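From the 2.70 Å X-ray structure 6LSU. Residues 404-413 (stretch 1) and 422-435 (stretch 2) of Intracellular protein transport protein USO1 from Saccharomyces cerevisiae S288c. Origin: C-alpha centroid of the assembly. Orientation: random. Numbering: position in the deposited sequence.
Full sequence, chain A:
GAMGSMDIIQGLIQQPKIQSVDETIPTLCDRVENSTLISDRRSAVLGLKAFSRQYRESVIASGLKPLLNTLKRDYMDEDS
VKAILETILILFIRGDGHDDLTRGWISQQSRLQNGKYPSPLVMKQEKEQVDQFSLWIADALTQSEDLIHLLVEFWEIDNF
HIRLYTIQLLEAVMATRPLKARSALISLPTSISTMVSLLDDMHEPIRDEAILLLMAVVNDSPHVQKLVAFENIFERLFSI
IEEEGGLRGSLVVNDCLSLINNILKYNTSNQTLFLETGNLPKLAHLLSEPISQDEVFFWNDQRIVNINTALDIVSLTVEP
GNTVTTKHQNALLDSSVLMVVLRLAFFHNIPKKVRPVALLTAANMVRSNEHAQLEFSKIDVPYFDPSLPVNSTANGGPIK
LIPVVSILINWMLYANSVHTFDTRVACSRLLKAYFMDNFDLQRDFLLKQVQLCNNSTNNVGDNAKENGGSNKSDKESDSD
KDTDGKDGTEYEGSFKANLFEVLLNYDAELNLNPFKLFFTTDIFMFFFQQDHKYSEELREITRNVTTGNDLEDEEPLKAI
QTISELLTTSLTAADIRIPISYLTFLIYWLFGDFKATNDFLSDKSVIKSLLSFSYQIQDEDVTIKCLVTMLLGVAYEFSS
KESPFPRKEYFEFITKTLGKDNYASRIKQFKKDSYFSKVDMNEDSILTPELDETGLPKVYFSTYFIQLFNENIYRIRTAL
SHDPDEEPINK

Stretch 1, residues 404-413: VVSILINWML
Stretch 2 (422-435) DTRVACSRLLKAYF

Both stretches are helical throughout. Helix 404-413 continues later in the chain, and helix 422-435 begins earlier. Regular i to i+4 hydrogen bonds hold each one, for example Met412 N to Leu408 O at 2.8 Å and Leu431 N to Cys427 O at 3.0 Å. Most phi/psi pairs lie near -60/-45; Leu413 (-88/-53) and Phe435 (-91/-17) depart from this.

The helices run roughly antiparallel. Their N-to-C directions differ by 140°, with a signed crossing angle of -140°, and the axes approach to 8.2 Å. Antiparallel register sets Leu408 CA 5.4 Å from Cys427 CA, and Met412 CA 4.5 Å from Arg424 CA. The second spacing is very short for two helices. The contact buries 661 Å² in total.

Two knobs organise the packing, one from each helix. Leu431 (chi1 m, chi2 t) points toward the first helix and fills the hollow formed by Val405, Leu408, Ile409 and Met412. Its CG lies 3.9 Å from Leu408 CB. Its CD2 is 4.0 Å from Val405 CG1, while its CD1 is 3.9 Å from Ile409 CG1 and 4.0 Å from Met412 CE. Both methyls thus meet apolar atoms of the first helix. Ile409 (m, t) starts away from the partner, but its end comes nearer.

Met412 (t, t, p) is the return knob. It sits among Arg424, Cys427, Ser428 and Leu431. Its CB is 4.2 Å from Cys427 CB, and its SD is 3.7 Å from Ser428 CB. The chain is long and flexible enough to reach the Leu431 methyl although its CA-to-CB bond points away.

Leu408 (m, t) points toward the second helix and fills the space between Cys427, Leu430 and Leu431. Leu408 CD2 is 3.8 Å from Cys427 SG, and Leu408 CD1 is 3.7 Å from Leu430 CD2. Leu430 has chi1 t and chi2 p. Cys427 (m) also points toward the first helix, and its SG lies 3.8 Å from Trp411 CB. Cys427 SG thus touches both Leu408 and Trp411.

The CA-to-CB bond of Trp411 (chi1 -84°, chi2 21°) points sideways to the second helix. Its CE3 is 3.8 Å from Thr423 CG2, a methyl placed obliquely to the ring. Thr423 is m and points toward the first helix.

At the other end, Val405 (t) sets CG2 over one face of the Tyr434 ring (chi1 169°, chi2 71°). Val405 CG2 is 3.8 Å from Tyr434 CZ and 4.1 Å from the ring centroid, 26° off the normal. This is a CH-pi contact.

The polar link is Arg424 (m, t, p, chi4 -162°). Its end bends nearer the first helix and donates two hydrogen bonds to one backbone carbonyl: Arg424 NE to Met412 O and Arg424 NH2 to Met412 O, both 2.8 Å. The oxygen sits at the guanidinium edge, near its plane, so both N-H groups can share it. Arg424 CG also packs 3.6 Å from Trp411 O.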

ATOM      1  N   VAL A 404      -7.568 -18.153  12.410  1.00 66.88           N
ATOM      2  CA  VAL A 404      -7.122 -17.174  11.370  1.00 55.71           C
ATOM      3  C   VAL A 404      -5.890 -17.751  10.653  1.00 52.79           C
ATOM      4  O   VAL A 404      -5.841 -17.780   9.441  1.00 59.98           O
ATOM      5  CB  VAL A 404      -6.943 -15.805  12.031  1.00 56.97           C
ATOM      6  CG1 VAL A 404      -5.666 -15.067  11.658  1.00 65.37           C
ATOM      7  CG2 VAL A 404      -8.161 -14.959  11.736  1.00 63.67           C
ATOM      8  N   VAL A 405      -4.974 -18.377  11.345  1.00 55.00           N
ATOM      9  CA  VAL A 405      -3.733 -18.835  10.653  1.00 57.57           C
ATOM     10  C   VAL A 405      -4.103 -19.892   9.596  1.00 59.27           C
ATOM     11  O   VAL A 405      -3.563 -19.836   8.497  1.00 57.91           O
ATOM     12  CB  VAL A 405      -2.683 -19.326  11.646  1.00 49.41           C
ATOM     13  CG1 VAL A 405      -1.502 -19.947  10.937  1.00 51.79           C
ATOM     14  CG2 VAL A 405      -2.248 -18.182  12.521  1.00 54.11           C
ATOM     15  N   SER A 406      -4.968 -20.846   9.942  1.00 58.37           N
ATOM     16  CA  SER A 406      -5.541 -21.840   8.993  1.00 60.19           C
ATOM     17  C   SER A 406      -6.147 -21.145   7.755  1.00 55.54           C
ATOM     18  O   SER A 406      -5.735 -21.510   6.624  1.00 59.02           O
ATOM     19  CB  SER A 406      -6.556 -22.720   9.720  1.00 59.51           C
ATOM     20  OG  SER A 406      -5.861 -23.537  10.654  1.00 61.01           O
ATOM     21  N   ILE A 407      -7.027 -20.149   7.912  1.00 53.90           N
ATOM     22  CA  ILE A 407      -7.631 -19.424   6.743  1.00 52.48           C
ATOM     23  C   ILE A 407      -6.527 -18.812   5.875  1.00 49.70           C
ATOM     24  O   ILE A 407      -6.639 -18.803   4.715  1.00 52.50           O
ATOM     25  CB  ILE A 407      -8.635 -18.353   7.164  1.00 56.97           C
ATOM     26  CG1 ILE A 407      -9.703 -18.925   8.090  1.00 61.19           C
ATOM     27  CG2 ILE A 407      -9.290 -17.707   5.931  1.00 56.97           C
ATOM     28  CD1 ILE A 407     -10.757 -17.949   8.380  1.00 63.07           C
ATOM     29  N   LEU A 408      -5.494 -18.246   6.461  1.00 54.80           N
ATOM     30  CA  LEU A 408      -4.424 -17.617   5.676  1.00 53.36           C
ATOM     31  C   LEU A 408      -3.802 -18.681   4.763  1.00 50.86           C
ATOM     32  O   LEU A 408      -3.676 -18.451   3.590  1.00 50.24           O
ATOM     33  CB  LEU A 408      -3.391 -16.992   6.616  1.00 49.16           C
ATOM     34  CG  LEU A 408      -3.875 -15.733   7.321  1.00 49.27           C
ATOM     35  CD1 LEU A 408      -2.788 -15.201   8.231  1.00 54.52           C
ATOM     36  CD2 LEU A 408      -4.260 -14.625   6.349  1.00 49.41           C
ATOM     37  N   ILE A 409      -3.439 -19.807   5.341  1.00 53.38           N
ATOM     38  CA  ILE A 409      -2.722 -20.902   4.638  1.00 54.80           C
ATOM     39  C   ILE A 409      -3.642 -21.449   3.568  1.00 54.31           C
ATOM     40  O   ILE A 409      -3.209 -21.652   2.453  1.00 51.83           O
ATOM     41  CB  ILE A 409      -2.281 -21.968   5.639  1.00 55.96           C
ATOM     42  CG1 ILE A 409      -1.187 -21.379   6.545  1.00 57.96           C
ATOM     43  CG2 ILE A 409      -1.795 -23.184   4.871  1.00 59.75           C
ATOM     44  CD1 ILE A 409      -0.750 -22.284   7.685  1.00 57.20           C
ATOM     45  N   ASN A 410      -4.915 -21.550   3.899  1.00 52.51           N
ATOM     46  CA  ASN A 410      -5.887 -22.071   2.943  1.00 52.17           C
ATOM     47  C   ASN A 410      -5.997 -21.086   1.781  1.00 53.39           C
ATOM     48  O   ASN A 410      -6.018 -21.524   0.625  1.00 62.89           O
ATOM     49  CB  ASN A 410      -7.197 -22.297   3.676  1.00 61.91           C
ATOM     50  CG  ASN A 410      -8.231 -22.713   2.681  1.00 56.24           C
ATOM     51  OD1 ASN A 410      -8.901 -21.860   2.111  1.00 61.15           O
ATOM     52  ND2 ASN A 410      -8.219 -23.999   2.412  1.00 57.76           N
ATOM     53  N   TRP A 411      -6.119 -19.806   2.064  1.00 53.09           N
ATOM     54  CA  TRP A 411      -6.369 -18.789   1.018  1.00 57.05           C
ATOM     55  C   TRP A 411      -5.133 -18.694   0.157  1.00 53.82           C
ATOM     56  O   TRP A 411      -5.281 -18.770  -1.094  1.00 52.87           O
ATOM     57  CB  TRP A 411      -6.716 -17.426   1.611  1.00 60.78           C
ATOM     58  CG  TRP A 411      -8.159 -17.317   1.952  1.00 54.84           C
ATOM     59  CD1 TRP A 411      -9.032 -18.331   2.169  1.00 56.96           C
ATOM     60  CD2 TRP A 411      -8.891 -16.107   2.160  1.00 57.22           C
ATOM     61  NE1 TRP A 411     -10.267 -17.837   2.497  1.00 55.77           N
ATOM     62  CE2 TRP A 411     -10.212 -16.475   2.459  1.00 53.88           C
ATOM     63  CE3 TRP A 411      -8.562 -14.759   2.084  1.00 61.02           C
ATOM     64  CZ2 TRP A 411     -11.189 -15.541   2.738  1.00 59.28           C
ATOM     65  CZ3 TRP A 411      -9.541 -13.833   2.329  1.00 62.08           C
ATOM     66  CH2 TRP A 411     -10.835 -14.220   2.654  1.00 60.90           C
ATOM     67  N   MET A 412      -3.980 -18.616   0.829  1.00 51.07           N
ATOM     68  CA  MET A 412      -2.666 -18.561   0.160  1.00 53.41           C
ATOM     69  C   MET A 412      -2.570 -19.695  -0.881  1.00 57.37           C
ATOM     70  O   MET A 412      -2.101 -19.394  -2.033  1.00 59.85           O
ATOM     71  CB  MET A 412      -1.514 -18.670   1.168  1.00 46.51           C
ATOM     72  CG  MET A 412      -0.240 -18.250   0.532  1.00 48.09           C
ATOM     73  SD  MET A 412       1.163 -18.381   1.620  1.00 52.78           S
ATOM     74  CE  MET A 412       0.868 -20.019   2.243  1.00 59.77           C
ATOM     75  N   LEU A 413      -2.921 -20.934  -0.491  1.00 54.85           N
ATOM     76  CA  LEU A 413      -2.596 -22.179  -1.260  1.00 57.78           C
ATOM     77  C   LEU A 413      -3.686 -22.469  -2.289  1.00 57.45           C
ATOM     78  O   LEU A 413      -3.307 -22.635  -3.464  1.00 64.58           O
ATOM     79  CB  LEU A 413      -2.499 -23.394  -0.327  1.00 59.04           C
ATOM     80  CG  LEU A 413      -1.339 -23.386   0.650  1.00 55.32           C
ATOM     81  CD1 LEU A 413      -1.339 -24.622   1.508  1.00 55.23           C
ATOM     82  CD2 LEU A 413      -0.027 -23.261  -0.088  1.00 61.27           C
ATOM     83  N   ASP A 422      -3.200 -10.836  -5.519  1.00 55.40           N
ATOM     84  CA  ASP A 422      -2.850  -9.804  -4.501  1.00 57.18           C
ATOM     85  C   ASP A 422      -3.258 -10.265  -3.088  1.00 52.59           C
ATOM     86  O   ASP A 422      -2.396 -10.210  -2.209  1.00 51.19           O
ATOM     87  CB  ASP A 422      -3.414  -8.441  -4.899  1.00 59.31           C
ATOM     88  CG  ASP A 422      -2.558  -7.730  -5.945  1.00 66.56           C
ATOM     89  OD1 ASP A 422      -1.514  -8.309  -6.390  1.00 77.03           O
ATOM     90  OD2 ASP A 422      -2.917  -6.594  -6.288  1.00 70.12           O
ATOM     91  N   THR A 423      -4.500 -10.744  -2.903  1.00 49.74           N
ATOM     92  CA  THR A 423      -4.971 -11.316  -1.616  1.00 46.99           C
ATOM     93  C   THR A 423      -4.020 -12.438  -1.217  1.00 51.41           C
ATOM     94  O   THR A 423      -3.449 -12.408  -0.123  1.00 59.62           O
ATOM     95  CB  THR A 423      -6.431 -11.770  -1.693  1.00 50.26           C
ATOM     96  OG1 THR A 423      -7.323 -10.661  -1.728  1.00 47.90           O
ATOM     97  CG2 THR A 423      -6.884 -12.626  -0.531  1.00 48.39           C
ATOM     98  N   ARG A 424      -3.797 -13.403  -2.092  1.00 59.67           N
ATOM     99  CA  ARG A 424      -2.870 -14.544  -1.838  1.00 50.95           C
ATOM    100  C   ARG A 424      -1.486 -14.046  -1.438  1.00 47.41           C
ATOM    101  O   ARG A 424      -0.844 -14.644  -0.561  1.00 52.39           O
ATOM    102  CB  ARG A 424      -2.813 -15.446  -3.069  1.00 54.97           C
ATOM    103  CG  ARG A 424      -4.142 -16.152  -3.318  1.00 59.37           C
ATOM    104  CD  ARG A 424      -4.135 -16.995  -4.554  1.00 57.16           C
ATOM    105  NE  ARG A 424      -3.369 -18.187  -4.264  1.00 67.43           N
ATOM    106  CZ  ARG A 424      -2.836 -19.012  -5.165  1.00 62.18           C
ATOM    107  NH1 ARG A 424      -2.995 -18.790  -6.459  1.00 59.89           N
ATOM    108  NH2 ARG A 424      -2.188 -20.084  -4.758  1.00 60.02           N
ATOM    109  N   VAL A 425      -0.961 -12.990  -2.004  1.00 48.09           N
ATOM    110  CA  VAL A 425       0.428 -12.624  -1.564  1.00 51.79           C
ATOM    111  C   VAL A 425       0.336 -11.833  -0.253  1.00 51.78           C
ATOM    112  O   VAL A 425       1.138 -12.086   0.615  1.00 49.34           O
ATOM    113  CB  VAL A 425       1.271 -11.952  -2.654  1.00 50.91           C
ATOM    114  CG1 VAL A 425       0.531 -11.867  -3.960  1.00 54.58           C
ATOM    115  CG2 VAL A 425       1.885 -10.654  -2.243  1.00 48.64           C
ATOM    116  N   ALA A 426      -0.714 -11.059  -0.045  1.00 50.92           N
ATOM    117  CA  ALA A 426      -1.006 -10.391   1.236  1.00 49.43           C
ATOM    118  C   ALA A 426      -1.086 -11.458   2.350  1.00 53.52           C
ATOM    119  O   ALA A 426      -0.482 -11.223   3.476  1.00 46.16           O
ATOM    120  CB  ALA A 426      -2.287  -9.596   1.083  1.00 47.44           C
ATOM    121  N   CYS A 427      -1.807 -12.570   2.083  1.00 49.91           N
ATOM    122  CA  CYS A 427      -1.878 -13.705   3.052  1.00 49.55           C
ATOM    123  C   CYS A 427      -0.446 -14.159   3.408  1.00 49.34           C
ATOM    124  O   CYS A 427      -0.106 -14.334   4.578  1.00 51.93           O
ATOM    125  CB  CYS A 427      -2.693 -14.848   2.475  1.00 44.79           C
ATOM    126  SG  CYS A 427      -4.479 -14.521   2.589  1.00 46.93           S
ATOM    127  N   SER A 428       0.394 -14.298   2.408  1.00 49.91           N
ATOM    128  CA  SER A 428       1.790 -14.751   2.572  1.00 52.57           C
ATOM    129  C   SER A 428       2.548 -13.730   3.439  1.00 49.32           C
ATOM    130  O   SER A 428       3.230 -14.115   4.317  1.00 51.51           O
ATOM    131  CB  SER A 428       2.445 -14.939   1.221  1.00 51.94           C
ATOM    132  OG  SER A 428       3.856 -14.976   1.306  1.00 49.68           O
ATOM    133  N   ARG A 429       2.392 -12.455   3.176  1.00 47.25           N
ATOM    134  CA  ARG A 429       3.073 -11.375   3.924  1.00 52.49           C
ATOM    135  C   ARG A 429       2.567 -11.312   5.383  1.00 51.97           C
ATOM    136  O   ARG A 429       3.412 -11.072   6.263  1.00 48.02           O
ATOM    137  CB  ARG A 429       2.860 -10.054   3.194  1.00 55.36           C
ATOM    138  CG  ARG A 429       3.479 -10.054   1.806  1.00 66.55           C
ATOM    139  CD  ARG A 429       4.889  -9.515   1.753  1.00 80.09           C
ATOM    140  NE  ARG A 429       4.736  -8.121   2.116  1.00 98.33           N
ATOM    141  CZ  ARG A 429       4.598  -7.106   1.266  1.00115.25           C
ATOM    142  NH1 ARG A 429       4.677  -7.303  -0.044  1.00119.04           N
ATOM    143  NH2 ARG A 429       4.416  -5.883   1.747  1.00117.07           N
ATOM    144  N   LEU A 430       1.284 -11.584   5.637  1.00 46.28           N
ATOM    145  CA  LEU A 430       0.712 -11.538   7.001  1.00 46.27           C
ATOM    146  C   LEU A 430       1.274 -12.704   7.800  1.00 53.04           C
ATOM    147  O   LEU A 430       1.767 -12.456   8.919  1.00 49.70           O
ATOM    148  CB  LEU A 430      -0.824 -11.572   6.950  1.00 44.31           C
ATOM    149  CG  LEU A 430      -1.525 -11.649   8.294  1.00 42.94           C
ATOM    150  CD1 LEU A 430      -0.983 -10.647   9.294  1.00 42.86           C
ATOM    151  CD2 LEU A 430      -3.008 -11.461   8.121  1.00 42.72           C
ATOM    152  N   LEU A 431       1.275 -13.904   7.198  1.00 57.16           N
ATOM    153  CA  LEU A 431       1.894 -15.107   7.794  1.00 50.16           C
ATOM    154  C   LEU A 431       3.344 -14.800   8.130  1.00 49.30           C
ATOM    155  O   LEU A 431       3.851 -15.318   9.194  1.00 51.41           O
ATOM    156  CB  LEU A 431       1.809 -16.279   6.798  1.00 56.82           C
ATOM    157  CG  LEU A 431       0.506 -17.070   6.862  1.00 56.07           C
ATOM    158  CD1 LEU A 431       0.362 -17.941   5.634  1.00 62.33           C
ATOM    159  CD2 LEU A 431       0.440 -17.925   8.115  1.00 58.51           C
ATOM    160  N   LYS A 432       4.068 -14.122   7.252  1.00 50.41           N
ATOM    161  CA  LYS A 432       5.510 -13.887   7.545  1.00 57.13           C
ATOM    162  C   LYS A 432       5.610 -12.872   8.699  1.00 59.30           C
ATOM    163  O   LYS A 432       6.565 -12.939   9.438  1.00 60.41           O
ATOM    164  CB  LYS A 432       6.224 -13.442   6.279  1.00 55.76           C
ATOM    165  CG  LYS A 432       6.315 -14.507   5.204  1.00 58.14           C
ATOM    166  CD  LYS A 432       7.207 -14.027   4.096  1.00 56.52           C
ATOM    167  CE  LYS A 432       7.023 -14.746   2.795  1.00 55.50           C
ATOM    168  NZ  LYS A 432       7.920 -14.129   1.803  1.00 60.79           N
ATOM    169  N   ALA A 433       4.648 -11.948   8.816  1.00 56.91           N
ATOM    170  CA  ALA A 433       4.621 -10.913   9.862  1.00 56.37           C
ATOM    171  C   ALA A 433       4.353 -11.643  11.195  1.00 61.82           C
ATOM    172  O   ALA A 433       5.041 -11.428  12.265  1.00 55.25           O
ATOM    173  CB  ALA A 433       3.557  -9.899   9.551  1.00 61.12           C
ATOM    174  N   TYR A 434       3.458 -12.603  11.135  1.00 53.15           N
ATOM    175  CA  TYR A 434       3.128 -13.440  12.291  1.00 51.54           C
ATOM    176  C   TYR A 434       4.321 -14.236  12.820  1.00 56.95           C
ATOM    177  O   TYR A 434       4.537 -14.382  14.056  1.00 53.56           O
ATOM    178  CB  TYR A 434       2.013 -14.349  11.863  1.00 51.24           C
ATOM    179  CG  TYR A 434       1.708 -15.456  12.816  1.00 56.01           C
ATOM    180  CD1 TYR A 434       1.107 -15.192  14.023  1.00 57.56           C
ATOM    181  CD2 TYR A 434       1.876 -16.778  12.430  1.00 63.31           C
ATOM    182  CE1 TYR A 434       0.711 -16.219  14.858  1.00 61.26           C
ATOM    183  CE2 TYR A 434       1.469 -17.821  13.247  1.00 63.36           C
ATOM    184  CZ  TYR A 434       0.896 -17.532  14.474  1.00 60.11           C
ATOM    185  OH  TYR A 434       0.521 -18.511  15.329  1.00 60.25           O
ATOM    186  N   PHE A 435       5.130 -14.789  11.939  1.00 56.81           N
ATOM    187  CA  PHE A 435       6.238 -15.652  12.391  1.00 46.35           C
ATOM    188  C   PHE A 435       7.460 -14.792  12.594  1.00 46.66           C
ATOM    189  O   PHE A 435       8.409 -15.299  13.263  1.00 50.74           O
ATOM    190  CB  PHE A 435       6.599 -16.723  11.356  1.00 46.82           C
ATOM    191  CG  PHE A 435       5.586 -17.818  11.236  1.00 45.10           C
ATOM    192  CD1 PHE A 435       5.245 -18.601  12.322  1.00 49.12           C
ATOM    193  CD2 PHE A 435       4.983 -18.093  10.024  1.00 49.00           C
ATOM    194  CE1 PHE A 435       4.265 -19.583  12.211  1.00 49.82           C
ATOM    195  CE2 PHE A 435       3.993 -19.067   9.914  1.00 45.36           C
ATOM    196  CZ  PHE A 435       3.642 -19.809  11.003  1.00 46.97           C
TER